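Long-range contacts in carboxylase (Deinococcus radiodurans, PDB 5H80), which probably catalyses the ATP-dependent carboxylation of biotin through its biotin carboxylase domain, the first half-reaction of a single-chain bacterial carboxylase: residues 369-375 and 420-426; 258-262 and 474-480; 253-257 and 269-275; 261-267 and 459-464. All coordinates share one frame; numbering follows the deposited sequence.

Interaction 1: residues 369-375 and 420-426; sequences VQARVNM and ALLAKVV
Q370 carries its CG anti to the backbone N (chi1 168°) and K424 its CG beside the N, which sets the two chains against each other across neighbouring antiparallel strands of the biotin carboxylase C-terminal domain, interrupted here by a classic beta bulge. The amide of Q370 leans on the lysine methylenes: OE1 of Q370 lies 3.4 Å from CB of K424, and CD of K424 is equally near. The polar ends go elsewhere, Q370 to T326 and E268, K424 to E42 and the carbonyl of V323, while R372 on the same face forms salt bridges with E268 and E324. On the other face V373 and V425 meet through their CG2 methyls, 3.9 Å apart. A371 and V425 exchange two backbone bonds, and N of V373 gives to O of A423 at 2.8 Å, its N-H somewhat bent (150°). Past this pair the register slips by one residue, because L422 and A423 both face V373. The extra residue is accommodated by a forked acceptor: O of V373 takes N of L422 in its carbonyl plane at 2.8 Å and N of A423, tilted 19° from that plane, at 3.2 Å.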
# COMPACT_ATOMS: atom_id res chain seq x y z
N VAL A 369 -8.27 -4.91 6.79
CA VAL A 369 -9.29 -5.84 6.33
C VAL A 369 -9.10 -6.12 4.80
O VAL A 369 -8.81 -5.23 4.01
CB VAL A 369 -10.70 -5.33 6.62
CG1 VAL A 369 -11.13 -4.02 5.90
CG2 VAL A 369 -11.78 -6.24 6.20
N GLN A 370 -9.41 -7.35 4.41
CA GLN A 370 -9.48 -7.75 3.03
C GLN A 370 -10.89 -8.09 2.65
O GLN A 370 -11.60 -8.77 3.44
CB GLN A 370 -8.61 -9.01 2.76
CG GLN A 370 -8.85 -9.68 1.35
CD GLN A 370 -7.80 -10.68 0.99
OE1 GLN A 370 -6.73 -10.34 0.48
NE2 GLN A 370 -8.07 -11.95 1.21
N ALA A 371 -11.34 -7.60 1.53
CA ALA A 371 -12.63 -8.05 1.01
C ALA A 371 -12.36 -8.84 -0.33
O ALA A 371 -11.58 -8.43 -1.16
CB ALA A 371 -13.56 -6.95 0.79
N ARG A 372 -13.00 -10.03 -0.49
CA ARG A 372 -12.90 -10.73 -1.76
C ARG A 372 -14.02 -10.24 -2.77
O ARG A 372 -15.27 -10.43 -2.53
CB ARG A 372 -13.09 -12.19 -1.40
CG ARG A 372 -12.02 -12.76 -0.37
CD ARG A 372 -11.97 -14.33 -0.37
NE ARG A 372 -11.15 -14.89 0.74
CZ ARG A 372 -10.84 -16.19 0.88
NH1 ARG A 372 -11.12 -17.04 -0.09
NH2 ARG A 372 -10.17 -16.63 1.92
N VAL A 373 -13.58 -9.63 -3.84
CA VAL A 373 -14.45 -9.24 -4.98
C VAL A 373 -14.68 -10.38 -5.94
O VAL A 373 -13.68 -10.87 -6.52
CB VAL A 373 -13.96 -7.97 -5.62
CG1 VAL A 373 -14.94 -7.50 -6.68
CG2 VAL A 373 -13.71 -6.92 -4.53
N ASN A 374 -15.91 -10.88 -5.96
CA ASN A 374 -16.25 -12.06 -6.76
C ASN A 374 -17.22 -11.72 -7.94
O ASN A 374 -18.01 -10.80 -7.85
CB ASN A 374 -16.84 -13.22 -5.96
CG ASN A 374 -16.01 -13.71 -4.77
OD1 ASN A 374 -14.79 -13.91 -4.87
ND2 ASN A 374 -16.70 -14.04 -3.69
N MET A 375 -17.13 -12.51 -8.99
CA MET A 375 -18.10 -12.52 -10.10
C MET A 375 -19.22 -13.40 -9.60
O MET A 375 -19.02 -14.60 -9.43
CB MET A 375 -17.39 -13.09 -11.33
CG MET A 375 -18.21 -13.02 -12.58
SD MET A 375 -17.12 -13.45 -13.93
CE MET A 375 -18.40 -13.59 -15.22
N ALA A 420 -14.53 -17.83 -8.52
CA ALA A 420 -15.22 -16.59 -8.89
C ALA A 420 -14.40 -15.36 -8.48
O ALA A 420 -14.81 -14.26 -8.84
CB ALA A 420 -16.60 -16.49 -8.24
N LEU A 421 -13.26 -15.57 -7.86
CA LEU A 421 -12.46 -14.39 -7.41
C LEU A 421 -11.98 -13.57 -8.56
O LEU A 421 -11.28 -14.09 -9.50
CB LEU A 421 -11.38 -14.86 -6.55
CG LEU A 421 -10.57 -13.76 -5.82
CD1 LEU A 421 -11.39 -13.09 -4.74
CD2 LEU A 421 -9.34 -14.44 -5.23
N LEU A 422 -12.25 -12.29 -8.48
CA LEU A 422 -11.76 -11.29 -9.46
C LEU A 422 -10.65 -10.43 -8.87
O LEU A 422 -9.65 -10.19 -9.53
CB LEU A 422 -12.87 -10.35 -9.88
CG LEU A 422 -14.01 -10.86 -10.85
CD1 LEU A 422 -15.09 -9.79 -10.98
CD2 LEU A 422 -13.42 -11.37 -12.17
N ALA A 423 -10.84 -9.99 -7.58
CA ALA A 423 -9.77 -9.23 -6.96
C ALA A 423 -9.86 -9.25 -5.45
O ALA A 423 -10.97 -9.34 -4.90
CB ALA A 423 -9.81 -7.78 -7.45
N LYS A 424 -8.74 -9.05 -4.79
CA LYS A 424 -8.75 -8.89 -3.34
C LYS A 424 -8.40 -7.43 -2.98
O LYS A 424 -7.41 -7.01 -3.43
CB LYS A 424 -7.85 -9.84 -2.65
CG LYS A 424 -8.01 -11.32 -3.05
CD LYS A 424 -7.03 -12.28 -2.34
CE LYS A 424 -5.53 -12.04 -2.56
NZ LYS A 424 -4.56 -13.06 -2.04
N VAL A 425 -9.24 -6.77 -2.21
CA VAL A 425 -9.03 -5.40 -1.81
C VAL A 425 -8.70 -5.34 -0.36
O VAL A 425 -9.54 -5.73 0.49
CB VAL A 425 -10.27 -4.56 -2.07
CG1 VAL A 425 -10.16 -3.05 -1.58
CG2 VAL A 425 -10.63 -4.64 -3.58
N VAL A 426 -7.52 -4.80 -0.07
CA VAL A 426 -6.99 -4.80 1.30
C VAL A 426 -6.96 -3.34 1.70
O VAL A 426 -6.38 -2.51 0.96
CB VAL A 426 -5.65 -5.45 1.46
CG1 VAL A 426 -5.20 -5.49 2.88
CG2 VAL A 426 -5.69 -6.90 0.86

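Interaction 2: residues 258-262 and 474-480; sequences TVQRR and LSTHWLD
T258 meets T476 through its backbone, O of T258 receiving a straight CA-H...O contact from CA of T476 at 3.5 Å. The hydroxyl of T258 is engaged by D256 and by the amide of H237. V259 splits its methyls between two leucines: CG2 reaches CD1 of L474 at 3.6 Å, and CG1, anti to the backbone N (chi1 175°), reaches CD1 of L479, whose side chain crosses it nearly at a right angle. Q260 runs alongside T476, both pointing the same way, with its NE2 bonded to O of C257; its backbone O abuts CB of L479. Here the edge strand 260-261 of the five-stranded antiparallel sheet meets a short, weakly bonded helix at about 478-480, which is entered through a type I turn, S475 to W478, with a weak capping bond from N of H477 to OG of S475. Two waters fill the seam. One accepts from N of L479 at 3.0 Å and weakly from N of Q260; the other accepts from N of D480 at 2.9 Å and lies in hydrogen-bonding range of O of Q260 and O of T476. R261 lays its CG against CD2 of L479, 3.9 Å away. At R262 comes the direct hydrogen bond of the contact: its backbone N gives a nearly linear bond (170°) to OD1 of D480 at 2.8 Å, which accepts through its syn lone pair.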
# COMPACT_ATOMS: atom_id res chain seq x y z
N THR A 258 -14.51 -14.54 10.22
CA THR A 258 -15.84 -14.99 10.67
C THR A 258 -16.98 -14.83 9.67
O THR A 258 -17.92 -15.61 9.61
CB THR A 258 -16.14 -14.34 12.03
OG1 THR A 258 -15.17 -14.73 13.04
CG2 THR A 258 -17.68 -14.56 12.48
N VAL A 259 -16.97 -13.74 8.91
CA VAL A 259 -18.01 -13.43 7.93
C VAL A 259 -17.80 -14.34 6.66
O VAL A 259 -16.84 -14.21 5.89
CB VAL A 259 -17.96 -11.94 7.57
CG1 VAL A 259 -18.95 -11.66 6.46
CG2 VAL A 259 -18.13 -11.05 8.83
N GLN A 260 -18.65 -15.39 6.62
CA GLN A 260 -18.59 -16.46 5.59
C GLN A 260 -19.95 -16.67 5.01
O GLN A 260 -20.88 -16.46 5.69
CB GLN A 260 -18.22 -17.77 6.25
CG GLN A 260 -16.96 -17.67 7.00
CD GLN A 260 -16.48 -18.93 7.66
OE1 GLN A 260 -17.01 -20.01 7.45
NE2 GLN A 260 -15.36 -18.80 8.40
N ARG A 261 -20.02 -17.07 3.75
CA ARG A 261 -21.31 -17.32 3.03
C ARG A 261 -21.21 -18.79 2.71
O ARG A 261 -20.26 -19.18 2.02
CB ARG A 261 -21.45 -16.53 1.78
CG ARG A 261 -22.83 -16.63 1.10
CD ARG A 261 -22.69 -15.92 -0.23
NE ARG A 261 -23.91 -15.27 -0.72
CZ ARG A 261 -23.95 -14.12 -1.42
NH1 ARG A 261 -22.84 -13.41 -1.68
NH2 ARG A 261 -25.13 -13.64 -1.87
N ARG A 262 -22.05 -19.62 3.31
CA ARG A 262 -21.88 -21.10 3.17
C ARG A 262 -20.42 -21.54 3.22
O ARG A 262 -19.94 -22.23 2.33
CB ARG A 262 -22.52 -21.60 1.85
CG ARG A 262 -24.02 -21.37 1.75
CD ARG A 262 -24.62 -22.00 0.50
NE ARG A 262 -26.07 -22.21 0.62
CZ ARG A 262 -26.86 -22.63 -0.37
NH1 ARG A 262 -26.37 -22.88 -1.59
NH2 ARG A 262 -28.16 -22.79 -0.16
N LEU A 474 -20.63 -11.15 15.81
CA LEU A 474 -20.72 -12.00 14.61
C LEU A 474 -20.35 -13.43 15.02
O LEU A 474 -19.63 -13.65 16.06
CB LEU A 474 -19.64 -11.56 13.63
CG LEU A 474 -19.81 -10.16 13.05
CD1 LEU A 474 -18.54 -9.80 12.23
CD2 LEU A 474 -21.07 -9.99 12.24
N SER A 475 -20.84 -14.39 14.29
CA SER A 475 -20.40 -15.75 14.39
C SER A 475 -20.30 -16.26 12.94
O SER A 475 -20.76 -15.59 12.01
CB SER A 475 -21.53 -16.67 15.10
OG SER A 475 -22.66 -16.67 14.26
N THR A 476 -19.83 -17.48 12.79
CA THR A 476 -19.67 -18.08 11.43
C THR A 476 -21.06 -18.36 10.72
O THR A 476 -21.09 -18.48 9.56
CB THR A 476 -18.81 -19.34 11.51
OG1 THR A 476 -19.35 -20.24 12.50
CG2 THR A 476 -17.37 -18.99 11.91
N HIS A 477 -22.16 -18.44 11.49
CA HIS A 477 -23.53 -18.54 10.95
C HIS A 477 -24.32 -17.27 10.83
O HIS A 477 -25.43 -17.31 10.29
CB HIS A 477 -24.32 -19.53 11.80
CG HIS A 477 -23.64 -20.84 11.90
ND1 HIS A 477 -23.48 -21.68 10.82
CD2 HIS A 477 -22.99 -21.44 12.93
CE1 HIS A 477 -22.80 -22.75 11.18
NE2 HIS A 477 -22.49 -22.64 12.46
N TRP A 478 -23.73 -16.14 11.23
CA TRP A 478 -24.35 -14.86 11.14
C TRP A 478 -24.85 -14.56 9.77
O TRP A 478 -26.07 -14.20 9.60
CB TRP A 478 -23.35 -13.76 11.58
CG TRP A 478 -23.96 -12.40 11.47
CD1 TRP A 478 -24.70 -11.77 12.37
CD2 TRP A 478 -23.69 -11.46 10.42
NE1 TRP A 478 -25.04 -10.50 11.89
CE2 TRP A 478 -24.42 -10.29 10.69
CE3 TRP A 478 -22.99 -11.53 9.25
CZ2 TRP A 478 -24.41 -9.17 9.81
CZ3 TRP A 478 -22.93 -10.40 8.40
CH2 TRP A 478 -23.68 -9.25 8.66
N LEU A 479 -23.97 -14.65 8.77
CA LEU A 479 -24.35 -14.27 7.43
C LEU A 479 -25.39 -15.20 6.82
O LEU A 479 -26.29 -14.70 6.15
CB LEU A 479 -23.18 -14.10 6.50
CG LEU A 479 -23.34 -13.57 5.10
CD1 LEU A 479 -22.00 -13.13 4.54
CD2 LEU A 479 -23.99 -14.60 4.17
N ASP A 480 -25.26 -16.52 7.01
CA ASP A 480 -26.25 -17.41 6.35
C ASP A 480 -27.65 -17.15 6.90
O ASP A 480 -28.66 -17.08 6.12
CB ASP A 480 -25.82 -18.84 6.44
CG ASP A 480 -24.58 -19.17 5.54
OD1 ASP A 480 -24.25 -18.41 4.60
OD2 ASP A 480 -23.93 -20.18 5.83
O HOH W 1 -21.05 -15.39 8.96
O HOH W 2 -22.71 -17.72 7.66

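Interaction 3: residues 253-257 and 269-275; sequences WERDC and FAPAPHL
F269 pairs with D256 in a single antiparallel bridge that ties strand 264-270 to strand 249-256, the edge of the ATP-binding domain's four-stranded antiparallel sheet: N of F269 gives to O of D256 at 2.8 Å, and O of F269 takes N of D256 at 2.9 Å. The same D256 oxygen sits in plane at the edge of the phenyl ring, 3.7 Å from CD2 of F269. A270 rests its CB on O of E254, 3.6 Å away. The strand ends there, the cis peptide before P271 turns the chain, and CB of P271 packs on OE2 of E254. N of A272 gives to OE2 of E254 at 2.7 Å from the anti side, 29° out of the carboxylate plane. CG of E254 lies between its backbone N and carbonyl carbon (chi1 85°), and the bend at chi2 carries the carboxylate to that amide, while OE1 salt-bridges R280. Shortened to an alanine, E254 is likely to leave the A272 amide and the R280 guanidinium without their acceptor. CD2 of L275 touches the glutamate's CG and OE2. Strand 236-245 flanks 249-256 on its other side, W331 of helix 325-332 covers A270 and P271, and helix 277-293 supplies R280.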
# COMPACT_ATOMS: atom_id res chain seq x y z
N TRP A 253 0.86 -13.29 14.47
CA TRP A 253 -0.39 -13.06 15.15
C TRP A 253 -1.57 -13.69 14.39
O TRP A 253 -1.38 -14.68 13.66
CB TRP A 253 -0.61 -11.51 15.45
CG TRP A 253 0.53 -11.01 16.36
CD1 TRP A 253 0.60 -11.03 17.72
CD2 TRP A 253 1.69 -10.30 15.91
NE1 TRP A 253 1.75 -10.43 18.14
CE2 TRP A 253 2.46 -9.99 17.06
CE3 TRP A 253 2.19 -9.96 14.61
CZ2 TRP A 253 3.68 -9.27 16.97
CZ3 TRP A 253 3.46 -9.27 14.54
CH2 TRP A 253 4.11 -8.91 15.69
N GLU A 254 -2.73 -13.07 14.45
CA GLU A 254 -3.96 -13.65 14.02
C GLU A 254 -4.68 -12.96 12.92
O GLU A 254 -4.53 -11.74 12.67
CB GLU A 254 -4.90 -13.87 15.20
CG GLU A 254 -5.81 -12.77 15.71
CD GLU A 254 -5.09 -11.55 16.31
OE1 GLU A 254 -3.89 -11.69 16.62
OE2 GLU A 254 -5.82 -10.57 16.47
N ARG A 255 -5.71 -13.64 12.40
CA ARG A 255 -6.71 -13.07 11.47
C ARG A 255 -8.06 -13.62 11.81
O ARG A 255 -8.14 -14.76 12.37
CB ARG A 255 -6.45 -13.48 10.01
CG ARG A 255 -5.25 -12.95 9.31
CD ARG A 255 -4.98 -13.52 7.92
NE ARG A 255 -4.64 -14.95 7.86
CZ ARG A 255 -3.43 -15.44 7.71
NH1 ARG A 255 -2.33 -14.67 7.62
NH2 ARG A 255 -3.30 -16.73 7.63
N ASP A 256 -9.11 -12.82 11.58
CA ASP A 256 -10.47 -13.22 11.84
C ASP A 256 -11.21 -13.22 10.55
O ASP A 256 -11.34 -12.18 9.88
CB ASP A 256 -11.11 -12.37 12.84
CG ASP A 256 -12.50 -12.84 13.31
OD1 ASP A 256 -13.41 -12.99 12.48
OD2 ASP A 256 -12.58 -12.97 14.57
N CYS A 257 -11.73 -14.38 10.25
CA CYS A 257 -12.41 -14.63 8.98
C CYS A 257 -13.86 -15.13 9.25
O CYS A 257 -14.37 -16.03 8.54
CB CYS A 257 -11.71 -15.69 8.21
SG CYS A 257 -9.92 -15.40 7.99
N PHE A 269 -10.11 -9.99 8.67
CA PHE A 269 -9.57 -8.88 9.49
C PHE A 269 -8.22 -9.25 10.19
O PHE A 269 -7.99 -10.34 10.62
CB PHE A 269 -10.60 -8.48 10.51
CG PHE A 269 -11.78 -7.94 9.95
CD1 PHE A 269 -12.00 -6.58 9.96
CD2 PHE A 269 -12.78 -8.75 9.42
CE1 PHE A 269 -13.14 -6.06 9.50
CE2 PHE A 269 -13.99 -8.19 8.98
CZ PHE A 269 -14.11 -6.84 8.93
N ALA A 270 -7.21 -8.34 10.26
CA ALA A 270 -5.97 -8.59 11.02
C ALA A 270 -5.75 -7.17 11.69
O ALA A 270 -5.64 -6.12 10.95
CB ALA A 270 -4.83 -9.09 10.24
N PRO A 271 -5.82 -7.07 13.02
CA PRO A 271 -6.10 -8.09 13.99
C PRO A 271 -7.52 -8.56 13.99
O PRO A 271 -8.43 -8.01 13.37
CB PRO A 271 -5.83 -7.38 15.32
CG PRO A 271 -6.20 -5.95 15.05
CD PRO A 271 -5.80 -5.70 13.63
N ALA A 272 -7.74 -9.62 14.75
CA ALA A 272 -9.09 -9.92 15.17
C ALA A 272 -9.73 -8.82 16.05
O ALA A 272 -9.17 -8.62 17.14
CB ALA A 272 -9.08 -11.24 15.95
N PRO A 273 -10.83 -8.20 15.61
CA PRO A 273 -11.41 -7.08 16.44
C PRO A 273 -11.90 -7.49 17.78
O PRO A 273 -12.50 -8.58 17.92
CB PRO A 273 -12.43 -6.42 15.55
CG PRO A 273 -12.24 -6.99 14.17
CD PRO A 273 -11.48 -8.29 14.28
N HIS A 274 -11.61 -6.69 18.84
CA HIS A 274 -12.25 -6.90 20.14
C HIS A 274 -11.87 -8.25 20.75
O HIS A 274 -12.77 -9.02 21.14
CB HIS A 274 -13.79 -6.76 20.05
CG HIS A 274 -14.24 -5.43 19.58
ND1 HIS A 274 -13.72 -4.28 20.14
CD2 HIS A 274 -15.06 -5.04 18.58
CE1 HIS A 274 -14.26 -3.23 19.53
NE2 HIS A 274 -15.00 -3.66 18.53
N LEU A 275 -10.62 -8.68 20.53
CA LEU A 275 -10.09 -9.90 21.07
C LEU A 275 -9.24 -9.68 22.29
O LEU A 275 -8.13 -9.07 22.23
CB LEU A 275 -9.23 -10.57 20.02
CG LEU A 275 -8.77 -12.06 20.32
CD1 LEU A 275 -9.89 -13.09 20.53
CD2 LEU A 275 -7.75 -12.59 19.34

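Interaction 4: residues 261-267 and 459-464; sequences RRHQKLL and FLQALL
The guanidinium of R261 lies flat over one face of the F459 ring, the planes 21° apart and the centres separated by 4.2 Å, while CD1 of L266 meets the ring at its edge, 4.1 Å from CE2 of F459. NH1 of R261 is the closest approach, 3.7 Å from CD2 of F459 and offset toward the rim. CZ of R261 stands only 15° off the ring normal, so this is a cation-pi pair as well as a stack. The two side chains arrive from opposite directions: F459 has its CG anti to the backbone N (chi1 -171°), which aims the ring from the helix toward the hairpin, and R261 bends at chi3 to lay its head on it. Were F459 a serine, the R261 guanidinium would probably lose its aromatic platform, and a gap would open beside CD1 of L266. Further along the helix the contact is wholly aliphatic. L266 crosses L463 at about a right angle, their CD1 atoms 4.0 Å apart. L267 spreads its two methyls over successive helix residues, CD1 touching CB of L463 at 3.9 Å and CD2 touching CD2 of L464 at 4.1 Å; CD2 of L460 lies by both L266 and L267. This hairpin, turned by a type I' turn from R261 to Q264, is thereby joined to helix 457-465, which also rests on helix 434-446. Dispersion thus does most of the joining, with the arginine's charge probably stabilised at the partly exposed margin by the ring's pi electrons.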
# COMPACT_ATOMS: atom_id res chain seq x y z
N ARG A 261 -20.02 -17.07 3.75
CA ARG A 261 -21.31 -17.32 3.03
C ARG A 261 -21.21 -18.79 2.71
O ARG A 261 -20.26 -19.18 2.02
CB ARG A 261 -21.45 -16.53 1.78
CG ARG A 261 -22.83 -16.63 1.10
CD ARG A 261 -22.69 -15.92 -0.23
NE ARG A 261 -23.91 -15.27 -0.72
CZ ARG A 261 -23.95 -14.12 -1.42
NH1 ARG A 261 -22.84 -13.41 -1.68
NH2 ARG A 261 -25.13 -13.64 -1.87
N ARG A 262 -22.05 -19.62 3.31
CA ARG A 262 -21.88 -21.10 3.17
C ARG A 262 -20.42 -21.54 3.22
O ARG A 262 -19.94 -22.23 2.33
CB ARG A 262 -22.52 -21.60 1.85
CG ARG A 262 -24.02 -21.37 1.75
CD ARG A 262 -24.62 -22.00 0.50
NE ARG A 262 -26.07 -22.21 0.62
CZ ARG A 262 -26.86 -22.63 -0.37
NH1 ARG A 262 -26.37 -22.88 -1.59
NH2 ARG A 262 -28.16 -22.79 -0.16
N HIS A 263 -19.71 -21.11 4.26
CA HIS A 263 -18.32 -21.54 4.51
C HIS A 263 -17.24 -20.95 3.57
O HIS A 263 -16.06 -21.25 3.75
CB HIS A 263 -18.22 -23.10 4.57
CG HIS A 263 -19.09 -23.72 5.62
ND1 HIS A 263 -20.37 -24.17 5.36
CD2 HIS A 263 -18.87 -23.95 6.94
CE1 HIS A 263 -20.91 -24.63 6.48
NE2 HIS A 263 -20.02 -24.52 7.44
N GLN A 264 -17.62 -20.07 2.65
CA GLN A 264 -16.66 -19.23 1.87
C GLN A 264 -16.39 -17.87 2.57
O GLN A 264 -17.29 -17.09 2.81
CB GLN A 264 -17.21 -18.92 0.48
CG GLN A 264 -17.78 -20.09 -0.33
CD GLN A 264 -17.09 -21.41 -0.05
OE1 GLN A 264 -17.48 -22.16 0.85
NE2 GLN A 264 -16.06 -21.71 -0.83
N LYS A 265 -15.16 -17.58 2.88
CA LYS A 265 -14.76 -16.37 3.55
C LYS A 265 -14.94 -15.14 2.63
O LYS A 265 -14.75 -15.28 1.41
CB LYS A 265 -13.29 -16.53 4.01
CG LYS A 265 -12.99 -17.61 5.05
CD LYS A 265 -11.47 -17.93 5.14
CE LYS A 265 -11.15 -19.03 6.13
NZ LYS A 265 -9.73 -19.49 6.15
N LEU A 266 -15.50 -14.03 3.12
CA LEU A 266 -15.72 -12.83 2.36
C LEU A 266 -14.93 -11.67 2.91
O LEU A 266 -14.43 -10.88 2.12
CB LEU A 266 -17.21 -12.39 2.29
CG LEU A 266 -18.09 -13.35 1.52
CD1 LEU A 266 -19.55 -13.00 1.71
CD2 LEU A 266 -17.68 -13.27 0.04
N LEU A 267 -14.89 -11.50 4.23
CA LEU A 267 -14.19 -10.35 4.88
C LEU A 267 -13.20 -10.90 5.91
O LEU A 267 -13.51 -11.83 6.65
CB LEU A 267 -15.06 -9.34 5.60
CG LEU A 267 -16.06 -8.62 4.75
CD1 LEU A 267 -17.12 -8.00 5.57
CD2 LEU A 267 -15.40 -7.61 3.77
N PHE A 459 -23.09 -6.26 -2.37
CA PHE A 459 -23.21 -7.09 -1.21
C PHE A 459 -22.14 -6.85 -0.11
O PHE A 459 -22.48 -6.75 1.06
CB PHE A 459 -23.28 -8.48 -1.64
CG PHE A 459 -23.62 -9.43 -0.54
CD1 PHE A 459 -24.96 -9.63 -0.18
CD2 PHE A 459 -22.66 -10.14 0.13
CE1 PHE A 459 -25.32 -10.50 0.83
CE2 PHE A 459 -23.03 -10.96 1.16
CZ PHE A 459 -24.32 -11.18 1.51
N LEU A 460 -20.90 -6.63 -0.56
CA LEU A 460 -19.72 -6.25 0.27
C LEU A 460 -19.99 -4.95 0.97
O LEU A 460 -19.77 -4.92 2.18
CB LEU A 460 -18.44 -6.15 -0.61
CG LEU A 460 -17.86 -7.56 -0.96
CD1 LEU A 460 -16.69 -7.50 -1.95
CD2 LEU A 460 -17.57 -8.55 0.13
N GLN A 461 -20.55 -3.95 0.27
CA GLN A 461 -20.93 -2.71 0.88
C GLN A 461 -22.07 -2.89 1.91
O GLN A 461 -21.97 -2.32 3.02
CB GLN A 461 -21.16 -1.64 -0.19
CG GLN A 461 -19.83 -1.06 -0.69
CD GLN A 461 -19.95 -0.39 -2.01
OE1 GLN A 461 -19.87 -1.03 -3.10
NE2 GLN A 461 -20.18 0.88 -1.96
N ALA A 462 -23.04 -3.78 1.68
CA ALA A 462 -24.07 -3.95 2.70
C ALA A 462 -23.48 -4.54 4.00
O ALA A 462 -23.87 -4.20 5.16
CB ALA A 462 -25.22 -4.79 2.19
N LEU A 463 -22.53 -5.48 3.82
CA LEU A 463 -21.79 -6.11 4.92
C LEU A 463 -21.08 -5.07 5.73
O LEU A 463 -21.22 -5.00 6.95
CB LEU A 463 -20.80 -7.24 4.46
CG LEU A 463 -21.38 -8.56 3.93
CD1 LEU A 463 -20.27 -9.43 3.42
CD2 LEU A 463 -22.22 -9.28 4.99
N LEU A 464 -20.34 -4.22 5.05
CA LEU A 464 -19.52 -3.27 5.74
C LEU A 464 -20.27 -2.17 6.52
O LEU A 464 -19.65 -1.69 7.48
CB LEU A 464 -18.52 -2.61 4.79
CG LEU A 464 -17.47 -3.54 4.18
CD1 LEU A 464 -17.02 -2.87 2.93
CD2 LEU A 464 -16.33 -3.90 5.18

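In the fold
Interactions 1, 2 and 4 all reach one antiparallel sheet, ordered 260-261, 264-270, 367-374, 421-429 and 402-406, and interaction 3 joins its strand 264-270 to strand 249-256 of the four-stranded antiparallel sheet. Interactions 2 and 4 are closest, with centres about 8 Å apart and R261 and R262 in common; the centres of interactions 1 and 3 are about 18 Å apart, yet V369 packs on F269. Along the chain, interaction 3 closes first, and interaction 1 is nested inside the loops of interactions 2 and 4. The ATP-binding part of the sequence thus meets the biotin carboxylase C-terminal part through strands and helices, which is consistent with the two packing together closely here.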